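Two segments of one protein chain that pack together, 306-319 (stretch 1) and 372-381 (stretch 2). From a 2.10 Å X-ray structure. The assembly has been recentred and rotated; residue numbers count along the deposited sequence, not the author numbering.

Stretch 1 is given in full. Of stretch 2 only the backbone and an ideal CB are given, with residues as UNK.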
# COMPACT_ATOMS: atom_id res chain seq x y z
N VAL A 306 -14.65 4.13 3.74
CA VAL A 306 -13.27 3.69 3.96
C VAL A 306 -12.51 4.65 4.87
O VAL A 306 -11.89 4.23 5.85
CB VAL A 306 -12.55 3.44 2.64
CG1 VAL A 306 -11.11 3.01 2.89
CG2 VAL A 306 -13.30 2.36 1.86
N ILE A 307 -12.59 5.95 4.58
CA ILE A 307 -11.98 6.98 5.43
C ILE A 307 -12.45 6.85 6.88
O ILE A 307 -11.65 6.79 7.80
CB ILE A 307 -12.33 8.40 4.91
CG1 ILE A 307 -11.64 8.64 3.57
CG2 ILE A 307 -11.97 9.47 5.94
CD1 ILE A 307 -12.21 9.78 2.75
N GLN A 308 -13.77 6.80 7.07
CA GLN A 308 -14.34 6.74 8.42
C GLN A 308 -13.94 5.43 9.13
O GLN A 308 -13.48 5.44 10.28
CB GLN A 308 -15.86 6.94 8.38
CG GLN A 308 -16.56 6.82 9.73
CD GLN A 308 -15.97 7.75 10.79
OE1 GLN A 308 -16.04 8.99 10.67
NE2 GLN A 308 -15.38 7.17 11.84
N GLY A 309 -14.11 4.31 8.43
CA GLY A 309 -13.64 3.03 8.94
C GLY A 309 -12.19 3.04 9.39
O GLY A 309 -11.86 2.53 10.46
N ALA A 310 -11.31 3.63 8.58
CA ALA A 310 -9.87 3.67 8.89
C ALA A 310 -9.56 4.60 10.07
O ALA A 310 -8.72 4.29 10.92
CB ALA A 310 -9.06 4.08 7.65
N ALA A 311 -10.22 5.75 10.12
CA ALA A 311 -10.03 6.67 11.25
C ALA A 311 -10.57 6.02 12.51
O ALA A 311 -9.96 6.12 13.59
CB ALA A 311 -10.74 8.00 11.00
N GLY A 312 -11.71 5.33 12.35
CA GLY A 312 -12.34 4.56 13.43
C GLY A 312 -11.42 3.49 13.98
O GLY A 312 -11.26 3.34 15.20
N LEU A 313 -10.78 2.74 13.08
CA LEU A 313 -9.85 1.69 13.50
C LEU A 313 -8.68 2.27 14.29
O LEU A 313 -8.26 1.69 15.30
CB LEU A 313 -9.33 0.93 12.28
CG LEU A 313 -8.45 -0.30 12.49
CD1 LEU A 313 -9.27 -1.49 12.99
CD2 LEU A 313 -7.77 -0.64 11.17
N THR A 314 -8.14 3.39 13.84
CA THR A 314 -7.01 4.01 14.54
C THR A 314 -7.43 4.51 15.93
O THR A 314 -6.69 4.36 16.91
CB THR A 314 -6.37 5.15 13.72
OG1 THR A 314 -6.16 4.71 12.37
CG2 THR A 314 -5.04 5.55 14.30
N ALA A 315 -8.62 5.12 16.00
CA ALA A 315 -9.15 5.66 17.26
C ALA A 315 -9.33 4.54 18.27
O ALA A 315 -8.91 4.66 19.41
CB ALA A 315 -10.45 6.43 17.03
N ASP A 316 -9.90 3.41 17.83
CA ASP A 316 -10.14 2.29 18.76
C ASP A 316 -8.84 1.72 19.32
O ASP A 316 -8.79 1.36 20.50
CB ASP A 316 -10.96 1.17 18.12
CG ASP A 316 -12.34 1.63 17.68
OD1 ASP A 316 -12.79 2.73 18.08
OD2 ASP A 316 -12.98 0.88 16.92
N ALA A 317 -7.80 1.66 18.50
CA ALA A 317 -6.52 1.10 18.94
C ALA A 317 -5.87 1.96 20.03
O ALA A 317 -5.26 1.42 20.96
CB ALA A 317 -5.58 0.90 17.76
N ILE A 318 -6.01 3.28 19.91
CA ILE A 318 -5.48 4.21 20.91
C ILE A 318 -6.23 4.12 22.25
O ILE A 318 -5.61 4.18 23.32
CB ILE A 318 -5.50 5.66 20.38
CG1 ILE A 318 -4.44 5.82 19.28
CG2 ILE A 318 -5.27 6.66 21.51
CD1 ILE A 318 -4.55 7.11 18.50
N GLU A 319 -7.55 3.98 22.18
CA GLU A 319 -8.37 3.83 23.39
C GLU A 319 -8.13 2.51 24.11
O GLU A 319 -7.94 2.49 25.32
CB GLU A 319 -9.85 3.98 23.06
CG GLU A 319 -10.37 5.40 23.18
CD GLU A 319 -11.83 5.52 22.79
OE1 GLU A 319 -12.65 4.71 23.28
OE2 GLU A 319 -12.16 6.42 21.98
N UNK A 372 3.09 8.60 13.81
CA UNK A 372 2.66 8.20 15.13
C UNK A 372 1.15 8.03 15.12
O UNK A 372 0.46 8.66 14.31
CB UNK A 372 3.10 9.22 16.18
N UNK A 373 0.61 7.18 16.00
CA UNK A 373 -0.84 7.00 16.03
C UNK A 373 -1.58 8.33 16.22
O UNK A 373 -2.58 8.60 15.54
CB UNK A 373 -1.22 6.03 17.15
N UNK A 374 -1.05 9.20 17.08
CA UNK A 374 -1.63 10.51 17.27
C UNK A 374 -1.62 11.34 15.97
O UNK A 374 -2.58 12.04 15.70
CB UNK A 374 -0.88 11.25 18.38
N UNK A 375 -0.53 11.25 15.19
CA UNK A 375 -0.45 11.95 13.90
C UNK A 375 -1.53 11.47 12.95
O UNK A 375 -2.10 12.27 12.21
CB UNK A 375 0.93 11.75 13.26
N UNK A 376 -1.81 10.17 12.95
CA UNK A 376 -2.86 9.64 12.08
C UNK A 376 -4.25 10.16 12.50
O UNK A 376 -5.04 10.53 11.62
CB UNK A 376 -2.84 8.11 12.11
N UNK A 377 -4.54 10.20 13.80
CA UNK A 377 -5.84 10.74 14.27
C UNK A 377 -5.95 12.20 13.83
O UNK A 377 -6.93 12.59 13.20
CB UNK A 377 -5.98 10.63 15.79
N UNK A 378 -4.91 12.98 14.11
CA UNK A 378 -4.93 14.40 13.75
C UNK A 378 -5.06 14.57 12.24
O UNK A 378 -5.81 15.41 11.78
CB UNK A 378 -3.67 15.10 14.25
N UNK A 379 -4.34 13.75 11.48
CA UNK A 379 -4.43 13.80 10.02
C UNK A 379 -5.84 13.49 9.49
O UNK A 379 -6.30 14.10 8.53
CB UNK A 379 -3.43 12.81 9.41
N UNK A 380 -6.52 12.54 10.12
CA UNK A 380 -7.90 12.25 9.74
C UNK A 380 -8.84 13.40 10.08
O UNK A 380 -9.66 13.77 9.25
CB UNK A 380 -8.38 10.97 10.43
N UNK A 381 -8.69 13.95 11.28
CA UNK A 381 -9.43 15.16 11.68
C UNK A 381 -9.29 16.30 10.67
O UNK A 381 -10.24 17.04 10.44
CB UNK A 381 -8.95 15.64 13.05

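Two helices pack here, their N-to-C directions 144° apart and their axes 9.6 Å apart at closest approach, so the early positions of the second helix meet the end of the first, near I318, and the late ones meet I307 to A311.

Position 372 precedes the helix, with phi/psi of -69/154, and its ideal CB has nothing of stretch 1 within 5.5 Å. The site suits an N-cap: serine, threonine, aspartate or asparagine. It is S372, whose OG accepts from the backbone N of position 375 at 3.1 Å.

At position 373 the CA-to-CB bond points toward stretch 1, and the ideal CB lies 3.8 Å from I318 CD1 and 4.8 Å from T314 CG2. Methyl groups so near favour a small residue: alanine, serine, perhaps threonine. S373 is deposited; its CB rests 3.7 Å from I318 CD1, while its OG is hydrogen-bonded elsewhere in the structure.

Position 374 points away and 375 is out of reach, so stretch 1 selects nothing at either. They are R374, long and extended through chi2, and D375, whose OD2 accepts from S372 N at 3.1 Å.

Position 376 points toward stretch 1, its ideal CB 4.0 Å from T314 CG2. An apolar residue such as alanine, leucine or methionine would suit. L376 brings its CB to 4.1 Å from T314 CG2.

Position 377 points sideways, its ideal CB 4.7 Å from I318 CD1, leaving room for a side chain to reach back toward A311, T314 and A315. Isoleucine, leucine or methionine could do so. I377, with chi1 and chi2 both m, brings CG1 to 3.4 Å from I318 CD1 and CD1 to 3.7 Å from T314 CG2, a knob among A311, T314, A315 and I318.

Position 378 is out of reach and open to many residues; it is E378. Position 379, also out of reach, has helical angles (-62/-39) that demand no particular residue. It is G379.

Position 380 points toward stretch 1 where the helices come close, its CA 6.2 Å from A311 CA and its ideal CB 3.8 Å from A311 CB. The small side chains of A310 and A311 leave space for a broad apolar group, so phenylalanine, leucine or methionine is plausible. F380 lays one ring face against A311 CB, 3.8 Å from the ring centroid and 22° off the normal; its CZ reaches 3.8 Å from A310 CB.

Position 381 points away, suiting a polar residue; it is K381.

Stretch 2 372-381: SSRDLIEGFK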
# COMPACT_ATOMS: atom_id res chain seq x y z
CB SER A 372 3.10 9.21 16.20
OG SER A 372 2.15 10.25 16.31
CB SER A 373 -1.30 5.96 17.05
OG SER A 373 -0.81 6.25 18.32
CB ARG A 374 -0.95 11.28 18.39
CG ARG A 374 -1.43 12.71 18.49
CD ARG A 374 -0.56 13.56 19.42
NE ARG A 374 0.80 13.78 18.92
CZ ARG A 374 1.83 14.09 19.71
NH1 ARG A 374 1.63 14.20 21.00
NH2 ARG A 374 3.04 14.27 19.21
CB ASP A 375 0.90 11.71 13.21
CG ASP A 375 2.09 12.24 14.02
OD1 ASP A 375 1.93 13.22 14.76
OD2 ASP A 375 3.20 11.67 13.87
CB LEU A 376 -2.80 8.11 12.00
CG LEU A 376 -1.89 7.64 10.85
CD1 LEU A 376 -0.50 8.26 10.85
CD2 LEU A 376 -1.84 6.13 10.73
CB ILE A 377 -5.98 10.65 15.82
CG1 ILE A 377 -6.06 9.19 16.29
CG2 ILE A 377 -7.21 11.42 16.32
CD1 ILE A 377 -7.12 8.35 15.59
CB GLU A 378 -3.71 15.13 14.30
CG GLU A 378 -3.77 15.30 15.82
CD GLU A 378 -2.50 15.89 16.44
OE1 GLU A 378 -1.63 16.40 15.70
OE2 GLU A 378 -2.38 15.87 17.69
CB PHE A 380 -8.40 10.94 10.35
CG PHE A 380 -8.00 9.72 9.57
CD1 PHE A 380 -8.50 9.50 8.29
CD2 PHE A 380 -7.15 8.78 10.13
CE1 PHE A 380 -8.13 8.36 7.56
CE2 PHE A 380 -6.78 7.65 9.42
CZ PHE A 380 -7.27 7.45 8.14
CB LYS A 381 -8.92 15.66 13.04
CG LYS A 381 -9.57 15.04 14.26
CD LYS A 381 -9.11 15.75 15.53
CE LYS A 381 -9.50 14.95 16.76
NZ LYS A 381 -8.46 15.07 17.82
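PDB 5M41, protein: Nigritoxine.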